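Local coordinates for major allergen Alt a 1 (Alternaria alternata, PDB 3V0R), which is a secreted, disulfide-linked homodimeric allergen that may bind host plant thaumatin-like proteins and inhibit their beta-glucanase activity, at residues V15-P26 with D113-I124; F75-L84 with V95-Y103. All blocks are in the same frame, centred on the assembly; numbering follows the deposited sequence.

Interaction 1. Residues V15-P26 with D113-I124; sequences VWKISEFYGRKP and DFVCQGVADAYI. With 0FU (2,5,6-triaminopyrimidin-4-ol), chain K; 0FU (2,5,6-triaminopyrimidin-4-ol), chain M; SO4 (sulfate ion), chain B; SO4 (sulfate ion), chain C.
Trp16 to Lys25 and Phe114 to Ile124 pair as antiparallel strands in the beta-barrel, joining the first strand to the last in two ladders whose register slips by one residue between them. The first ladder runs from Trp16–Ile124 to Ile18–Ala122, the second from Tyr22–Gln117 to Lys25–Phe114. At the slip, Glu20 takes a left-handed backbone conformation and water fills in: one molecule accepts from Glu20 N and donates to Asp121 OD1 (2.8 Å), another accepts from Phe21 N (2.9 Å). Trp16, Ile18, Cys116 and Ile124 share one face, largely apolar here. There Ile124 turns CG1 between its own N and carbonyl carbon (chi1 54°), bringing CD1 to 3.7 Å from Trp16 CB, while its CG2 branch meets Ile18 CG1 at 4.0 Å. On the other face Lys17 lies alongside the Tyr123 ring, Lys17 CD 3.5 Å from Tyr123 OH, before bending at chi3; its NZ reaches a sulfate oxygen, O1, at 3.1 Å and bonds Asn109 of the second subunit. Farther along, Arg24 NE gives Asp113 OD1 a nearly straight bond of 2.9 Å (171° at the hydrogen), the core of a salt bridge in which guanidinium and carboxylate planes stand 83° apart. Asp113 OD2 accepts from Asn109 N of its own chain. Tyr22, on this same face, lines a triaminopyrimidinol pocket and meets Tyr22 of the second subunit, so this face is turned to that subunit. Strand 33-40 flanks 15-25, and strand 93-106 borders 114-128, where Cys104 forms a disulfide with Cys116.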
loop_
_atom_site.group_PDB
_atom_site.type_symbol
_atom_site.label_atom_id
_atom_site.label_comp_id
_atom_site.label_asym_id
_atom_site.label_seq_id
_atom_site.Cartn_x
_atom_site.Cartn_y
_atom_site.Cartn_z
ATOM N N VAL A 15 -19.608 -2.537 -18.212
ATOM C CA VAL A 15 -19.981 -3.611 -17.297
ATOM C C VAL A 15 -18.763 -4.253 -16.657
ATOM O O VAL A 15 -17.815 -4.693 -17.355
ATOM C CB VAL A 15 -20.800 -4.673 -18.068
ATOM C CG1 VAL A 15 -21.199 -5.822 -17.107
ATOM C CG2 VAL A 15 -22.049 -4.025 -18.680
ATOM N N TRP A 16 -18.727 -4.237 -15.328
ATOM C CA TRP A 16 -17.630 -4.779 -14.538
ATOM C C TRP A 16 -18.103 -5.887 -13.664
ATOM O O TRP A 16 -19.280 -5.874 -13.243
ATOM C CB TRP A 16 -16.978 -3.704 -13.698
ATOM C CG TRP A 16 -16.292 -2.601 -14.436
ATOM C CD1 TRP A 16 -15.958 -2.536 -15.763
ATOM C CD2 TRP A 16 -15.812 -1.328 -13.872
ATOM N NE1 TRP A 16 -15.316 -1.360 -16.039
ATOM C CE2 TRP A 16 -15.213 -0.611 -14.918
ATOM C CE3 TRP A 16 -15.867 -0.760 -12.613
ATOM C CZ2 TRP A 16 -14.657 0.648 -14.730
ATOM C CZ3 TRP A 16 -15.292 0.475 -12.423
ATOM C CH2 TRP A 16 -14.747 1.189 -13.482
ATOM N N LYS A 17 -17.213 -6.831 -13.319
ATOM C CA LYS A 17 -17.562 -7.969 -12.466
ATOM C C LYS A 17 -17.058 -7.672 -11.084
ATOM O O LYS A 17 -15.911 -7.200 -10.942
ATOM C CB LYS A 17 -16.822 -9.192 -12.993
ATOM C CG LYS A 17 -17.110 -10.461 -12.206
ATOM C CD LYS A 17 -16.401 -11.652 -12.870
ATOM C CE LYS A 17 -15.011 -11.801 -12.269
ATOM N NZ LYS A 17 -14.313 -13.050 -12.745
ATOM N N ILE A 18 -17.888 -7.944 -10.072
ATOM C CA ILE A 18 -17.560 -7.759 -8.687
ATOM C C ILE A 18 -17.487 -9.171 -8.101
ATOM O O ILE A 18 -18.349 -10.023 -8.309
ATOM C CB ILE A 18 -18.587 -6.934 -7.885
ATOM C CG1 ILE A 18 -18.928 -5.648 -8.623
ATOM C CG2 ILE A 18 -18.072 -6.726 -6.437
ATOM C CD1 ILE A 18 -17.829 -4.589 -8.668
ATOM N N SER A 19 -16.417 -9.442 -7.399
ATOM C CA SER A 19 -16.185 -10.771 -6.827
ATOM C C SER A 19 -15.340 -10.672 -5.538
ATOM O O SER A 19 -14.773 -9.611 -5.189
ATOM C CB SER A 19 -15.450 -11.708 -7.816
ATOM O OG SER A 19 -14.197 -11.149 -8.150
ATOM N N GLU A 20 -15.260 -11.805 -4.850
ATOM C CA GLU A 20 -14.472 -11.904 -3.578
ATOM C C GLU A 20 -14.779 -10.810 -2.541
ATOM O O GLU A 20 -13.925 -10.208 -1.872
ATOM C CB GLU A 20 -12.969 -12.116 -3.884
ATOM C CG GLU A 20 -12.542 -13.000 -5.101
ATOM C CD GLU A 20 -13.330 -14.340 -5.471
ATOM O OE1 GLU A 20 -13.408 -14.476 -6.688
ATOM O OE2 GLU A 20 -13.787 -15.293 -4.687
ATOM N N PHE A 21 -16.064 -10.560 -2.361
ATOM C CA PHE A 21 -16.494 -9.690 -1.289
ATOM C C PHE A 21 -16.020 -10.266 0.031
ATOM O O PHE A 21 -16.081 -11.470 0.251
ATOM C CB PHE A 21 -18.044 -9.622 -1.226
ATOM C CG PHE A 21 -18.568 -8.815 -0.077
ATOM C CD1 PHE A 21 -18.501 -7.474 -0.093
ATOM C CD2 PHE A 21 -19.040 -9.430 1.037
ATOM C CE1 PHE A 21 -19.022 -6.715 0.950
ATOM C CE2 PHE A 21 -19.536 -8.717 2.126
ATOM C CZ PHE A 21 -19.508 -7.338 2.083
ATOM N N TYR A 22 -15.514 -9.397 0.901
ATOM C CA TYR A 22 -15.158 -9.751 2.281
ATOM C C TYR A 22 -15.660 -8.655 3.171
ATOM O O TYR A 22 -15.738 -7.525 2.773
ATOM C CB TYR A 22 -13.626 -9.882 2.455
ATOM C CG TYR A 22 -13.106 -10.251 3.858
ATOM C CD1 TYR A 22 -12.765 -11.587 4.197
ATOM C CD2 TYR A 22 -12.866 -9.274 4.824
ATOM C CE1 TYR A 22 -12.238 -11.913 5.451
ATOM C CE2 TYR A 22 -12.373 -9.611 6.094
ATOM C CZ TYR A 22 -12.080 -10.918 6.410
ATOM O OH TYR A 22 -11.520 -11.216 7.642
ATOM N N GLY A 23 -15.956 -8.995 4.410
ATOM C CA GLY A 23 -16.167 -7.988 5.446
ATOM C C GLY A 23 -16.041 -8.575 6.839
ATOM O O GLY A 23 -16.228 -9.770 7.025
ATOM N N ARG A 24 -15.695 -7.742 7.799
ATOM C CA ARG A 24 -15.616 -8.186 9.161
ATOM C C ARG A 24 -16.505 -7.281 10.016
ATOM O O ARG A 24 -16.426 -6.074 9.908
ATOM C CB ARG A 24 -14.173 -8.161 9.672
ATOM C CG ARG A 24 -14.118 -8.568 11.146
ATOM C CD ARG A 24 -12.718 -8.573 11.677
ATOM N NE ARG A 24 -12.744 -8.766 13.115
ATOM C CZ ARG A 24 -11.936 -8.184 13.960
ATOM N NH1 ARG A 24 -12.064 -8.400 15.266
ATOM N NH2 ARG A 24 -10.916 -7.461 13.531
ATOM N N LYS A 25 -17.326 -7.898 10.832
ATOM C CA LYS A 25 -18.157 -7.218 11.830
ATOM C C LYS A 25 -17.664 -7.658 13.204
ATOM O O LYS A 25 -17.995 -8.754 13.654
ATOM C CB LYS A 25 -19.623 -7.668 11.662
ATOM C CG LYS A 25 -20.235 -7.314 10.307
ATOM C CD LYS A 25 -21.655 -7.893 10.225
ATOM C CE LYS A 25 -22.366 -7.440 8.951
ATOM N NZ LYS A 25 -23.651 -8.262 8.761
ATOM N N PRO A 26 -16.843 -6.844 13.863
ATOM C CA PRO A 26 -16.148 -7.232 15.103
ATOM C C PRO A 26 -17.082 -7.453 16.260
ATOM O O PRO A 26 -16.767 -8.240 17.191
ATOM C CB PRO A 26 -15.214 -6.038 15.372
ATOM C CG PRO A 26 -15.762 -4.910 14.576
ATOM C CD PRO A 26 -16.458 -5.498 13.408
ATOM N N ASP A 113 -17.762 -11.650 17.032
ATOM C CA ASP A 113 -16.975 -11.444 15.842
ATOM C C ASP A 113 -17.501 -12.311 14.689
ATOM O O ASP A 113 -17.615 -13.555 14.822
ATOM C CB ASP A 113 -15.524 -11.803 16.171
ATOM C CG ASP A 113 -14.593 -11.627 15.003
ATOM O OD1 ASP A 113 -14.598 -10.506 14.446
ATOM O OD2 ASP A 113 -13.839 -12.627 14.703
ATOM N N PHE A 114 -17.835 -11.657 13.555
ATOM C CA PHE A 114 -18.326 -12.352 12.377
ATOM C C PHE A 114 -17.542 -11.903 11.176
ATOM O O PHE A 114 -17.150 -10.739 11.096
ATOM C CB PHE A 114 -19.811 -12.064 12.146
ATOM C CG PHE A 114 -20.681 -12.831 13.067
ATOM C CD1 PHE A 114 -21.207 -14.057 12.676
ATOM C CD2 PHE A 114 -20.907 -12.383 14.349
ATOM C CE1 PHE A 114 -21.960 -14.812 13.573
ATOM C CE2 PHE A 114 -21.681 -13.121 15.253
ATOM C CZ PHE A 114 -22.206 -14.343 14.851
ATOM N N VAL A 115 -17.269 -12.845 10.288
ATOM C CA VAL A 115 -16.632 -12.545 9.034
ATOM C C VAL A 115 -17.592 -12.985 7.920
ATOM O O VAL A 115 -18.247 -14.031 8.038
ATOM C CB VAL A 115 -15.232 -13.174 8.942
ATOM C CG1 VAL A 115 -14.283 -12.507 9.937
ATOM C CG2 VAL A 115 -15.292 -14.674 9.200
ATOM N N CYS A 116 -17.712 -12.153 6.874
ATOM C CA CYS A 116 -18.644 -12.322 5.786
ATOM C C CYS A 116 -17.860 -12.506 4.493
ATOM O O CYS A 116 -16.853 -11.829 4.292
ATOM C CB CYS A 116 -19.571 -11.073 5.651
ATOM S SG CYS A 116 -20.300 -10.666 7.262
ATOM N N GLN A 117 -18.246 -13.438 3.638
ATOM C CA GLN A 117 -17.630 -13.523 2.357
ATOM C C GLN A 117 -18.665 -13.746 1.245
ATOM O O GLN A 117 -19.737 -14.342 1.502
ATOM C CB GLN A 117 -16.498 -14.606 2.350
ATOM C CG GLN A 117 -17.058 -15.990 2.661
ATOM C CD GLN A 117 -16.005 -17.149 2.830
ATOM O OE1 GLN A 117 -15.067 -17.085 3.683
ATOM N NE2 GLN A 117 -16.135 -18.194 1.959
ATOM N N GLY A 118 -18.343 -13.222 0.049
ATOM C CA GLY A 118 -19.244 -13.285 -1.087
ATOM C C GLY A 118 -19.550 -14.770 -1.420
ATOM O O GLY A 118 -18.686 -15.662 -1.239
ATOM N N VAL A 119 -20.796 -15.026 -1.799
ATOM C CA VAL A 119 -21.222 -16.348 -2.268
ATOM C C VAL A 119 -21.516 -16.381 -3.767
ATOM O O VAL A 119 -21.735 -17.450 -4.327
ATOM C CB VAL A 119 -22.398 -16.897 -1.462
ATOM C CG1 VAL A 119 -21.986 -17.046 -0.009
ATOM C CG2 VAL A 119 -23.649 -16.041 -1.606
ATOM N N ALA A 120 -21.470 -15.216 -4.427
ATOM C CA ALA A 120 -21.746 -15.117 -5.852
ATOM C C ALA A 120 -21.128 -13.866 -6.392
ATOM O O ALA A 120 -21.028 -12.858 -5.675
ATOM C CB ALA A 120 -23.238 -15.061 -6.132
ATOM N N ASP A 121 -20.747 -13.896 -7.668
ATOM C CA ASP A 121 -20.286 -12.685 -8.325
ATOM C C ASP A 121 -21.500 -11.800 -8.629
ATOM O O ASP A 121 -22.617 -12.296 -8.623
ATOM C CB ASP A 121 -19.626 -13.036 -9.644
ATOM C CG ASP A 121 -18.277 -13.716 -9.486
ATOM O OD1 ASP A 121 -17.732 -13.855 -8.422
ATOM O OD2 ASP A 121 -17.734 -14.112 -10.527
ATOM N N ALA A 122 -21.273 -10.512 -8.878
ATOM C CA ALA A 122 -22.305 -9.562 -9.297
ATOM C C ALA A 122 -21.721 -8.758 -10.451
ATOM O O ALA A 122 -20.525 -8.614 -10.553
ATOM C CB ALA A 122 -22.689 -8.592 -8.144
ATOM N N TYR A 123 -22.583 -8.226 -11.305
ATOM C CA TYR A 123 -22.176 -7.428 -12.432
ATOM C C TYR A 123 -22.761 -6.049 -12.302
ATOM O O TYR A 123 -23.962 -5.896 -11.963
ATOM C CB TYR A 123 -22.601 -8.123 -13.677
ATOM C CG TYR A 123 -21.781 -9.340 -13.944
ATOM C CD1 TYR A 123 -22.095 -10.566 -13.359
ATOM C CD2 TYR A 123 -20.621 -9.267 -14.729
ATOM C CE1 TYR A 123 -21.233 -11.675 -13.537
ATOM C CE2 TYR A 123 -19.823 -10.363 -14.963
ATOM C CZ TYR A 123 -20.126 -11.553 -14.375
ATOM O OH TYR A 123 -19.313 -12.593 -14.610
ATOM N N ILE A 124 -21.976 -5.013 -12.510
ATOM C CA ILE A 124 -22.508 -3.660 -12.351
ATOM C C ILE A 124 -22.476 -3.008 -13.754
ATOM O O ILE A 124 -21.551 -3.285 -14.563
ATOM C CB ILE A 124 -21.674 -2.800 -11.339
ATOM C CG1 ILE A 124 -20.171 -2.707 -11.609
ATOM C CG2 ILE A 124 -21.882 -3.253 -9.902
ATOM C CD1 ILE A 124 -19.735 -1.497 -12.479
HETATM C C4 0FU K . -7.549 -8.481 2.224
HETATM N N3 0FU K . -7.453 -8.990 0.973
HETATM C C2 0FU K . -8.292 -9.993 0.604
HETATM N NAA 0FU K . -8.180 -10.502 -0.635
HETATM N N1 0FU K . -9.240 -10.482 1.442
HETATM C C6 0FU K . -9.323 -10.011 2.695
HETATM N NAB 0FU K . -10.174 -10.421 3.652
HETATM C C5 0FU K . -8.495 -9.011 3.074
HETATM N NAC 0FU K . -8.624 -8.550 4.305
HETATM O O4 0FU K . -6.764 -7.460 2.735
HETATM C C4 0FU M . -8.599 -5.919 0.926
HETATM N N3 0FU M . -9.367 -5.749 2.009
HETATM C C2 0FU M . -10.572 -6.354 2.083
HETATM N NAA 0FU M . -11.288 -6.139 3.206
HETATM N N1 0FU M . -11.038 -7.159 1.083
HETATM C C6 0FU M . -10.301 -7.349 -0.021
HETATM N NAB 0FU M . -10.741 -8.111 -1.031
HETATM C C5 0FU M . -9.049 -6.722 -0.097
HETATM N NAC 0FU M . -8.240 -6.836 -1.149
HETATM O O4 0FU M . -7.371 -5.360 0.780
HETATM S S SO4 B . -10.702 -13.783 -11.805
HETATM O O1 SO4 B . -11.619 -12.689 -11.334
HETATM O O2 SO4 B . -11.548 -14.923 -12.267
HETATM O O3 SO4 B . -9.862 -13.259 -12.928
HETATM O O4 SO4 B . -9.791 -14.325 -10.753
HETATM S S SO4 C . -8.724 -7.177 17.783
HETATM O O1 SO4 C . -7.701 -8.158 17.280
HETATM O O2 SO4 C . -9.590 -7.885 18.772
HETATM O O3 SO4 C . -8.013 -6.029 18.429
HETATM O O4 SO4 C . -9.632 -6.634 16.730
HETATM O O HOH W 1 -17.573 -13.857 -5.587
HETATM O O HOH W 2 -18.260 -11.781 -3.893
#

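Interaction 2. Residues F75-L84 with V95-Y103; sequences FDSDRSGLLL and VATATLPNY
Leu82 and Leu100 form the close-packed side of this strand pairing: Leu100 CD1 lies 4.1 Å from Leu82 CB and equally far from Phe75 CE1, bridging two strands. Leu100 reaches them with CG anti to its carbonyl carbon (chi1 -51°), while Leu82 and Leu84 point to the same face and touch Phe36 and Ile38 of strand 33-40 across the barrel interior. Paired backbone bonds at Leu82–Ala98 and Leu84–Ala96 stitch the strands of the antiparallel beta hairpin 81-87/93-106. On the N-terminal side of Gly81 the ladder gives way to a turn, where a G1 beta bulge sets Ser80, left-handed in backbone, and Gly81 together opposite Asp76. Ser80 O still accepts from Leu100 N at 2.9 Å. Asn102 ND2 bonds Leu100 O at 3.0 Å, in its own amide plane, and adds a weak bond to Ser80 OG. The opposite face is the solvent side: Leu83 CD1 meets Thr97 CG2 at 3.7 Å, but Thr97 and Thr99 are exposed, and a water links Thr99 OG1 (2.8 Å) to Arg79 O. At the turn Arg79 NE and NH2 each bond one carboxylate oxygen of Asp78, while Asp76 OD2 lies over the guanidinium face, 3.4 Å from Arg79 NH1, where no N-H points at it.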
loop_
_atom_site.group_PDB
_atom_site.type_symbol
_atom_site.label_atom_id
_atom_site.label_comp_id
_atom_site.label_asym_id
_atom_site.label_seq_id
_atom_site.Cartn_x
_atom_site.Cartn_y
_atom_site.Cartn_z
ATOM N N PHE A 75 -21.607 1.766 0.723
ATOM C CA PHE A 75 -22.267 0.492 1.004
ATOM C C PHE A 75 -23.461 0.756 1.863
ATOM O O PHE A 75 -23.400 1.588 2.799
ATOM C CB PHE A 75 -21.274 -0.478 1.686
ATOM C CG PHE A 75 -21.595 -1.935 1.526
ATOM C CD1 PHE A 75 -21.516 -2.542 0.277
ATOM C CD2 PHE A 75 -21.932 -2.694 2.594
ATOM C CE1 PHE A 75 -21.854 -3.889 0.122
ATOM C CE2 PHE A 75 -22.267 -4.049 2.460
ATOM C CZ PHE A 75 -22.238 -4.636 1.212
ATOM N N ASP A 76 -24.578 0.048 1.607
ATOM C CA ASP A 76 -25.721 0.009 2.509
ATOM C C ASP A 76 -25.734 -1.377 3.095
ATOM O O ASP A 76 -26.144 -2.307 2.453
ATOM C CB ASP A 76 -27.019 0.263 1.715
ATOM C CG ASP A 76 -27.254 1.758 1.423
ATOM O OD1 ASP A 76 -26.519 2.642 1.907
ATOM O OD2 ASP A 76 -28.228 2.064 0.716
ATOM N N SER A 77 -25.325 -1.521 4.345
ATOM C CA SER A 77 -25.192 -2.841 4.892
ATOM C C SER A 77 -26.535 -3.511 5.106
ATOM O O SER A 77 -26.585 -4.723 5.046
ATOM C CB SER A 77 -24.385 -2.850 6.204
ATOM O OG SER A 77 -25.042 -2.011 7.155
ATOM N N ASP A 78 -27.629 -2.746 5.269
ATOM C CA ASP A 78 -28.940 -3.365 5.457
ATOM C C ASP A 78 -29.400 -4.225 4.237
ATOM O O ASP A 78 -30.185 -5.124 4.405
ATOM C CB ASP A 78 -30.034 -2.276 5.746
ATOM C CG ASP A 78 -30.265 -1.275 4.527
ATOM O OD1 ASP A 78 -29.489 -1.238 3.601
ATOM O OD2 ASP A 78 -31.259 -0.533 4.515
ATOM N N ARG A 79 -28.898 -3.958 3.049
ATOM C CA ARG A 79 -29.361 -4.632 1.839
ATOM C C ARG A 79 -28.184 -5.205 1.044
ATOM O O ARG A 79 -28.354 -5.631 -0.101
ATOM C CB ARG A 79 -30.141 -3.634 1.003
ATOM C CG ARG A 79 -29.261 -2.522 0.451
ATOM C CD ARG A 79 -30.044 -1.324 -0.083
ATOM N NE ARG A 79 -30.579 -0.554 1.007
ATOM C CZ ARG A 79 -31.196 0.631 0.900
ATOM N NH1 ARG A 79 -31.398 1.225 -0.272
ATOM N NH2 ARG A 79 -31.649 1.240 2.008
ATOM N N SER A 80 -26.986 -5.206 1.642
ATOM C CA SER A 80 -25.755 -5.566 0.949
ATOM C C SER A 80 -25.645 -4.846 -0.361
ATOM O O SER A 80 -25.256 -5.434 -1.371
ATOM C CB SER A 80 -25.691 -7.084 0.728
ATOM O OG SER A 80 -25.575 -7.725 1.990
ATOM N N GLY A 81 -25.934 -3.554 -0.367
ATOM C CA GLY A 81 -25.961 -2.818 -1.585
ATOM C C GLY A 81 -24.738 -1.971 -1.799
ATOM O O GLY A 81 -24.349 -1.224 -0.930
ATOM N N LEU A 82 -24.110 -2.148 -2.920
ATOM C CA LEU A 82 -22.942 -1.401 -3.314
ATOM C C LEU A 82 -23.289 -0.284 -4.289
ATOM O O LEU A 82 -24.063 -0.501 -5.206
ATOM C CB LEU A 82 -21.980 -2.342 -4.053
ATOM C CG LEU A 82 -20.740 -1.724 -4.684
ATOM C CD1 LEU A 82 -19.744 -1.226 -3.660
ATOM C CD2 LEU A 82 -20.001 -2.687 -5.616
ATOM N N LEU A 83 -22.651 0.863 -4.122
ATOM C CA LEU A 83 -22.717 1.974 -5.060
ATOM C C LEU A 83 -21.284 2.400 -5.393
ATOM O O LEU A 83 -20.457 2.534 -4.528
ATOM C CB LEU A 83 -23.436 3.140 -4.378
ATOM C CG LEU A 83 -23.452 4.478 -5.068
ATOM C CD1 LEU A 83 -24.145 4.406 -6.388
ATOM C CD2 LEU A 83 -24.128 5.594 -4.209
ATOM N N LEU A 84 -20.991 2.495 -6.681
ATOM C CA LEU A 84 -19.696 2.990 -7.183
ATOM C C LEU A 84 -19.886 4.315 -7.875
ATOM O O LEU A 84 -20.922 4.544 -8.477
ATOM C CB LEU A 84 -19.112 1.992 -8.179
ATOM C CG LEU A 84 -18.792 0.589 -7.700
ATOM C CD1 LEU A 84 -18.434 -0.343 -8.881
ATOM C CD2 LEU A 84 -17.593 0.678 -6.718
ATOM N N VAL A 95 -22.282 6.303 -12.194
ATOM C CA VAL A 95 -22.605 5.576 -10.993
ATOM C C VAL A 95 -23.057 4.199 -11.348
ATOM O O VAL A 95 -23.363 3.926 -12.519
ATOM C CB VAL A 95 -23.637 6.251 -10.070
ATOM C CG1 VAL A 95 -23.143 7.591 -9.572
ATOM C CG2 VAL A 95 -24.985 6.420 -10.790
ATOM N N ALA A 96 -23.003 3.257 -10.390
ATOM C CA ALA A 96 -23.412 1.919 -10.657
ATOM C C ALA A 96 -23.804 1.245 -9.359
ATOM O O ALA A 96 -23.191 1.540 -8.315
ATOM C CB ALA A 96 -22.297 1.065 -11.326
ATOM N N THR A 97 -24.740 0.303 -9.428
ATOM C CA THR A 97 -25.150 -0.370 -8.208
ATOM C C THR A 97 -25.251 -1.848 -8.364
ATOM O O THR A 97 -25.460 -2.363 -9.442
ATOM C CB THR A 97 -26.529 0.157 -7.640
ATOM O OG1 THR A 97 -27.602 -0.192 -8.535
ATOM C CG2 THR A 97 -26.519 1.682 -7.340
ATOM N N ALA A 98 -25.180 -2.541 -7.212
ATOM C CA ALA A 98 -25.441 -3.970 -7.150
ATOM C C ALA A 98 -25.726 -4.447 -5.762
ATOM O O ALA A 98 -25.486 -3.739 -4.802
ATOM C CB ALA A 98 -24.203 -4.747 -7.700
ATOM N N THR A 99 -26.211 -5.661 -5.647
ATOM C CA THR A 99 -26.294 -6.398 -4.413
ATOM C C THR A 99 -25.108 -7.356 -4.418
ATOM O O THR A 99 -24.849 -8.016 -5.445
ATOM C CB THR A 99 -27.621 -7.230 -4.302
ATOM O OG1 THR A 99 -28.762 -6.341 -4.246
ATOM C CG2 THR A 99 -27.615 -8.056 -3.026
ATOM N N LEU A 100 -24.413 -7.467 -3.288
ATOM C CA LEU A 100 -23.264 -8.416 -3.192
ATOM C C LEU A 100 -23.665 -9.488 -2.176
ATOM O O LEU A 100 -23.503 -9.323 -0.993
ATOM C CB LEU A 100 -22.024 -7.678 -2.743
ATOM C CG LEU A 100 -21.608 -6.435 -3.466
ATOM C CD1 LEU A 100 -20.246 -5.952 -3.019
ATOM C CD2 LEU A 100 -21.560 -6.640 -5.004
ATOM N N PRO A 101 -24.223 -10.609 -2.642
ATOM C CA PRO A 101 -24.717 -11.617 -1.704
ATOM C C PRO A 101 -23.545 -12.193 -0.939
ATOM O O PRO A 101 -22.457 -12.461 -1.518
ATOM C CB PRO A 101 -25.295 -12.698 -2.601
ATOM C CG PRO A 101 -25.372 -12.128 -3.970
ATOM C CD PRO A 101 -24.441 -10.994 -4.049
ATOM N N ASN A 102 -23.763 -12.366 0.350
ATOM C CA ASN A 102 -22.706 -12.902 1.178
ATOM C C ASN A 102 -23.214 -13.709 2.371
ATOM O O ASN A 102 -24.409 -13.642 2.707
ATOM C CB ASN A 102 -21.834 -11.739 1.605
ATOM C CG ASN A 102 -22.561 -10.761 2.497
ATOM O OD1 ASN A 102 -22.596 -10.952 3.689
ATOM N ND2 ASN A 102 -23.223 -9.774 1.916
ATOM N N TYR A 103 -22.334 -14.490 2.977
ATOM C CA TYR A 103 -22.663 -15.285 4.145
ATOM C C TYR A 103 -21.718 -14.936 5.285
ATOM O O TYR A 103 -20.476 -14.852 5.034
ATOM C CB TYR A 103 -22.510 -16.761 3.772
ATOM C CG TYR A 103 -22.879 -17.668 4.904
ATOM C CD1 TYR A 103 -24.198 -17.757 5.335
ATOM C CD2 TYR A 103 -21.916 -18.417 5.564
ATOM C CE1 TYR A 103 -24.554 -18.586 6.411
ATOM C CE2 TYR A 103 -22.252 -19.255 6.629
ATOM C CZ TYR A 103 -23.570 -19.326 7.041
ATOM O OH TYR A 103 -23.884 -20.140 8.108
HETATM O O HOH W 3 -30.326 -6.174 -1.933
#

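In the fold
From the N terminus, strand 15-25 comes first but waits for its partner until 113-124, so interaction 1 closes a loop of 86 residues that takes in most of the fold's strands. Interaction 2 lies wholly within that span and closes a short one of only 10 residues, between neighbours in sequence. The two do not cross. They meet where strand 93-106 borders strand 114-128: Gln117 N lies 3.0 Å from Tyr103 O and Val119 N 3.1 Å from Pro101 O, both probable hydrogen bonds. The sheet is thus continuous from 15-25 through 114-128 and 93-106 to 81-87, with the long-range pairing and the local hairpin as parts of it.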